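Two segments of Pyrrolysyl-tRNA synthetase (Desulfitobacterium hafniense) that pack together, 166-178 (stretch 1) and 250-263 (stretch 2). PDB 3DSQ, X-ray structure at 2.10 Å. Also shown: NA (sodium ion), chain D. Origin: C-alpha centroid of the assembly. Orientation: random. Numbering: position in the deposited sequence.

Stretch 1 (166-178) AQHLNEFTMLNLT
Stretch 2, residues 250-263: WVGLGFGLERLLMI

Residues 171-178 and 250-256 form neighbouring antiparallel β-strands, their axes 164° apart and 4.6 Å at closest approach; from Leu257 the second stretch turns into a helix at 90° to the first strand. Leu175 pairs with Phe255 and Leu177 with Leu253 as hydrogen-bonded pairs: Leu175 N to Phe255 O is 3.0 Å, Phe255 N to Leu175 O 2.8 Å, and both Leu177 N to Leu253 O and Leu253 N to Leu177 O 2.9 Å. Between and beyond them, Met174, Asn176 and Thr178 face Gly256, Gly254 and Gly252 in non-hydrogen-bonded pairs. These glycines leave one face of the second strand a shallow groove, and the strands draw close there, with Asn176 CA 4.2 Å from Gly254 CA. Met174 (chi1 m, chi2 m) bends its end over this groove, bringing SD to 3.2 Å from Phe255 O, while Thr178 (p) sets CG2 3.9 Å from Gly252 CA.

The other face is filled by apolar bulk. Leu177 (p, p) leans CD1 onto Leu253 CB at 3.3 Å; Leu175 CD2 (t, p) meets the Phe255 ring (chi1 m) obliquely, 4.0 Å from Phe255 CD1, and Leu175 CB lies 4.1 Å from Leu257 CD2 (m, t).

At the strand-helix junction Gly256 is the N-cap residue, and beyond the last bridge Leu257 N, the amide of the first helical residue, still donates a hydrogen bond to Thr173 O at 3.0 Å. The buried carboxylate of Glu258 (m, p, chi3 5°) reaches back to Thr173 (m): Thr173 N donates to OE1 at 3.0 Å and weakly to OE2 at 3.1 Å, while Thr173 OG1 donates to OE2 at 2.6 Å. Water donates to Glu171 O (2.7 Å) and Glu258 OE2 (3.0 Å), joining backbone to carboxylate. Leu169 (m, t) packs CD1 against the aliphatic Glu258 CG at 3.7 Å. Farther along the helix, Met262 (t, t, p), extended as far as chi2, brings SD to 3.8 Å from NE2 of the loop residue Gln167.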

# COMPACT_ATOMS: atom_id res chain seq x y z
N ALA B 166 13.68 -19.46 -3.12
CA ALA B 166 14.69 -19.15 -4.12
C ALA B 166 14.67 -17.70 -4.61
O ALA B 166 15.63 -17.24 -5.22
CB ALA B 166 14.54 -20.09 -5.30
N GLN B 167 13.58 -16.99 -4.35
CA GLN B 167 13.48 -15.60 -4.79
C GLN B 167 13.25 -14.67 -3.60
O GLN B 167 12.89 -15.12 -2.52
CB GLN B 167 12.34 -15.44 -5.80
CG GLN B 167 12.56 -16.22 -7.09
CD GLN B 167 11.51 -15.91 -8.14
OE1 GLN B 167 11.42 -14.79 -8.64
NE2 GLN B 167 10.71 -16.91 -8.49
N HIS B 168 13.47 -13.37 -3.80
CA HIS B 168 13.29 -12.40 -2.73
C HIS B 168 12.70 -11.06 -3.17
O HIS B 168 13.02 -10.55 -4.24
CB HIS B 168 14.65 -12.12 -2.05
CG HIS B 168 14.57 -11.08 -0.97
ND1 HIS B 168 14.05 -11.34 0.28
CD2 HIS B 168 14.91 -9.77 -0.96
CE1 HIS B 168 14.06 -10.24 1.00
NE2 HIS B 168 14.58 -9.27 0.27
N LEU B 169 11.82 -10.52 -2.34
CA LEU B 169 11.21 -9.21 -2.58
C LEU B 169 11.51 -8.37 -1.34
O LEU B 169 11.20 -8.79 -0.23
CB LEU B 169 9.69 -9.32 -2.74
CG LEU B 169 9.08 -9.82 -4.06
CD1 LEU B 169 7.56 -9.79 -3.94
CD2 LEU B 169 9.52 -8.93 -5.22
N ASN B 170 12.15 -7.22 -1.50
CA ASN B 170 12.41 -6.37 -0.34
C ASN B 170 11.09 -5.78 0.11
O ASN B 170 10.88 -5.56 1.30
CB ASN B 170 13.38 -5.23 -0.67
CG ASN B 170 14.79 -5.71 -0.91
OD1 ASN B 170 15.27 -6.63 -0.25
ND2 ASN B 170 15.47 -5.09 -1.87
N GLU B 171 10.21 -5.51 -0.85
CA GLU B 171 8.89 -4.95 -0.57
C GLU B 171 7.86 -6.00 -0.99
O GLU B 171 7.83 -6.39 -2.14
CB GLU B 171 8.63 -3.69 -1.41
CG GLU B 171 9.59 -2.56 -1.18
CD GLU B 171 9.16 -1.29 -1.87
OE1 GLU B 171 8.01 -0.86 -1.67
OE2 GLU B 171 9.99 -0.71 -2.61
N PHE B 172 7.03 -6.45 -0.07
CA PHE B 172 6.03 -7.44 -0.40
C PHE B 172 4.70 -7.10 0.28
O PHE B 172 4.65 -6.34 1.26
CB PHE B 172 6.53 -8.86 -0.06
CG PHE B 172 6.98 -9.04 1.38
CD1 PHE B 172 6.11 -9.54 2.34
CD2 PHE B 172 8.29 -8.73 1.76
CE1 PHE B 172 6.52 -9.74 3.66
CE2 PHE B 172 8.72 -8.92 3.10
CZ PHE B 172 7.84 -9.43 4.04
N THR B 173 3.62 -7.63 -0.27
CA THR B 173 2.29 -7.36 0.26
C THR B 173 1.80 -8.57 1.03
O THR B 173 1.78 -9.69 0.52
CB THR B 173 1.30 -7.06 -0.89
OG1 THR B 173 1.91 -6.16 -1.83
CG2 THR B 173 0.02 -6.41 -0.34
N MET B 174 1.39 -8.33 2.27
CA MET B 174 0.89 -9.37 3.14
C MET B 174 -0.57 -9.13 3.45
O MET B 174 -1.01 -7.99 3.60
CB MET B 174 1.64 -9.40 4.48
CG MET B 174 3.04 -9.95 4.42
SD MET B 174 3.09 -11.68 3.90
CE MET B 174 3.63 -11.47 2.28
N LEU B 175 -1.31 -10.24 3.51
CA LEU B 175 -2.71 -10.24 3.88
C LEU B 175 -2.62 -11.04 5.17
O LEU B 175 -2.05 -12.12 5.19
CB LEU B 175 -3.58 -11.00 2.88
CG LEU B 175 -4.87 -11.60 3.48
CD1 LEU B 175 -5.74 -10.51 4.07
CD2 LEU B 175 -5.64 -12.38 2.41
N ASN B 176 -3.15 -10.51 6.25
CA ASN B 176 -3.10 -11.25 7.50
C ASN B 176 -4.47 -11.11 8.12
O ASN B 176 -4.84 -10.03 8.54
CB ASN B 176 -2.05 -10.67 8.45
CG ASN B 176 -1.76 -11.58 9.63
OD1 ASN B 176 -2.67 -12.19 10.19
ND2 ASN B 176 -0.50 -11.65 10.01
N LEU B 177 -5.23 -12.20 8.14
CA LEU B 177 -6.56 -12.14 8.74
C LEU B 177 -6.55 -12.90 10.05
O LEU B 177 -5.85 -13.89 10.22
CB LEU B 177 -7.64 -12.68 7.79
CG LEU B 177 -7.57 -14.01 7.05
CD1 LEU B 177 -7.03 -15.11 7.92
CD2 LEU B 177 -8.99 -14.33 6.58
N THR B 178 -7.34 -12.41 10.99
CA THR B 178 -7.36 -13.01 12.32
C THR B 178 -8.71 -12.94 12.98
O THR B 178 -9.58 -12.17 12.58
CB THR B 178 -6.41 -12.25 13.25
OG1 THR B 178 -6.96 -10.95 13.50
CG2 THR B 178 -5.03 -12.09 12.61
N TRP B 250 -7.10 -17.57 19.73
CA TRP B 250 -7.19 -16.84 18.47
C TRP B 250 -6.58 -17.62 17.33
O TRP B 250 -5.87 -18.60 17.53
CB TRP B 250 -6.48 -15.48 18.57
CG TRP B 250 -5.01 -15.58 18.94
CD1 TRP B 250 -4.46 -15.42 20.18
CD2 TRP B 250 -3.92 -15.86 18.05
NE1 TRP B 250 -3.10 -15.59 20.13
CE2 TRP B 250 -2.74 -15.86 18.83
CE3 TRP B 250 -3.82 -16.12 16.68
CZ2 TRP B 250 -1.47 -16.11 18.28
CZ3 TRP B 250 -2.56 -16.36 16.13
CH2 TRP B 250 -1.40 -16.36 16.94
N VAL B 251 -6.86 -17.16 16.11
CA VAL B 251 -6.29 -17.78 14.92
C VAL B 251 -5.92 -16.65 13.98
O VAL B 251 -6.56 -15.61 13.95
CB VAL B 251 -7.29 -18.73 14.21
CG1 VAL B 251 -7.58 -19.93 15.11
CG2 VAL B 251 -8.56 -17.98 13.85
N GLY B 252 -4.86 -16.87 13.22
CA GLY B 252 -4.41 -15.88 12.27
C GLY B 252 -3.77 -16.58 11.10
O GLY B 252 -3.05 -17.57 11.28
N LEU B 253 -4.02 -16.08 9.90
CA LEU B 253 -3.46 -16.67 8.70
C LEU B 253 -2.85 -15.55 7.88
O LEU B 253 -3.47 -14.50 7.70
CB LEU B 253 -4.58 -17.36 7.92
CG LEU B 253 -4.23 -18.31 6.77
CD1 LEU B 253 -3.39 -19.47 7.26
CD2 LEU B 253 -5.53 -18.83 6.15
N GLY B 254 -1.63 -15.76 7.40
CA GLY B 254 -0.97 -14.75 6.59
C GLY B 254 -0.58 -15.23 5.21
O GLY B 254 -0.06 -16.33 5.05
N PHE B 255 -0.82 -14.39 4.20
CA PHE B 255 -0.50 -14.71 2.82
C PHE B 255 0.44 -13.69 2.16
O PHE B 255 0.40 -12.50 2.47
CB PHE B 255 -1.76 -14.75 1.94
CG PHE B 255 -2.83 -15.70 2.41
CD1 PHE B 255 -3.50 -15.49 3.61
CD2 PHE B 255 -3.23 -16.77 1.60
CE1 PHE B 255 -4.57 -16.32 4.00
CE2 PHE B 255 -4.30 -17.60 1.98
CZ PHE B 255 -4.96 -17.37 3.18
N GLY B 256 1.26 -14.17 1.24
CA GLY B 256 2.12 -13.29 0.46
C GLY B 256 1.36 -13.17 -0.85
O GLY B 256 1.25 -14.15 -1.56
N LEU B 257 0.82 -11.99 -1.17
CA LEU B 257 0.03 -11.85 -2.39
C LEU B 257 0.79 -11.99 -3.71
O LEU B 257 0.26 -12.58 -4.66
CB LEU B 257 -0.75 -10.52 -2.38
CG LEU B 257 -1.72 -10.36 -1.20
CD1 LEU B 257 -2.63 -9.17 -1.46
CD2 LEU B 257 -2.55 -11.63 -1.01
N GLU B 258 2.01 -11.46 -3.79
CA GLU B 258 2.77 -11.58 -5.02
C GLU B 258 3.06 -13.06 -5.25
O GLU B 258 2.98 -13.56 -6.37
CB GLU B 258 4.11 -10.81 -4.96
CG GLU B 258 3.99 -9.28 -4.91
CD GLU B 258 3.72 -8.77 -3.51
OE1 GLU B 258 3.71 -9.59 -2.57
OE2 GLU B 258 3.51 -7.54 -3.34
N ARG B 259 3.37 -13.77 -4.17
CA ARG B 259 3.66 -15.19 -4.29
C ARG B 259 2.39 -15.95 -4.70
O ARG B 259 2.45 -16.88 -5.49
CB ARG B 259 4.20 -15.73 -2.97
CG ARG B 259 4.53 -17.20 -3.03
CD ARG B 259 5.26 -17.69 -1.79
NE ARG B 259 5.48 -19.14 -1.86
CZ ARG B 259 6.18 -19.84 -0.97
NH1 ARG B 259 6.74 -19.23 0.07
NH2 ARG B 259 6.32 -21.15 -1.13
N LEU B 260 1.25 -15.54 -4.16
CA LEU B 260 -0.01 -16.17 -4.51
C LEU B 260 -0.22 -15.97 -6.00
O LEU B 260 -0.51 -16.92 -6.73
CB LEU B 260 -1.19 -15.53 -3.77
CG LEU B 260 -1.66 -16.03 -2.39
CD1 LEU B 260 -3.05 -15.46 -2.14
CD2 LEU B 260 -1.73 -17.55 -2.34
N LEU B 261 -0.08 -14.73 -6.45
CA LEU B 261 -0.26 -14.40 -7.86
C LEU B 261 0.67 -15.19 -8.78
O LEU B 261 0.25 -15.67 -9.83
CB LEU B 261 -0.06 -12.90 -8.11
CG LEU B 261 -1.22 -12.02 -7.64
CD1 LEU B 261 -0.85 -10.58 -7.80
CD2 LEU B 261 -2.49 -12.36 -8.44
N MET B 262 1.93 -15.30 -8.38
CA MET B 262 2.89 -16.04 -9.19
C MET B 262 2.46 -17.50 -9.36
O MET B 262 2.57 -18.08 -10.45
CB MET B 262 4.28 -15.99 -8.55
CG MET B 262 5.26 -17.00 -9.14
SD MET B 262 6.93 -16.81 -8.46
CE MET B 262 6.66 -17.43 -6.81
N ILE B 263 1.97 -18.08 -8.28
CA ILE B 263 1.53 -19.46 -8.26
C ILE B 263 0.23 -19.66 -9.05
O ILE B 263 0.11 -20.60 -9.82
CB ILE B 263 1.38 -19.93 -6.79
CG1 ILE B 263 2.78 -19.98 -6.16
CG2 ILE B 263 0.69 -21.28 -6.72
CD1 ILE B 263 2.79 -20.19 -4.65
NA NA D . 10.91 -15.48 -0.75
O HOH W 1 5.85 -5.78 -3.86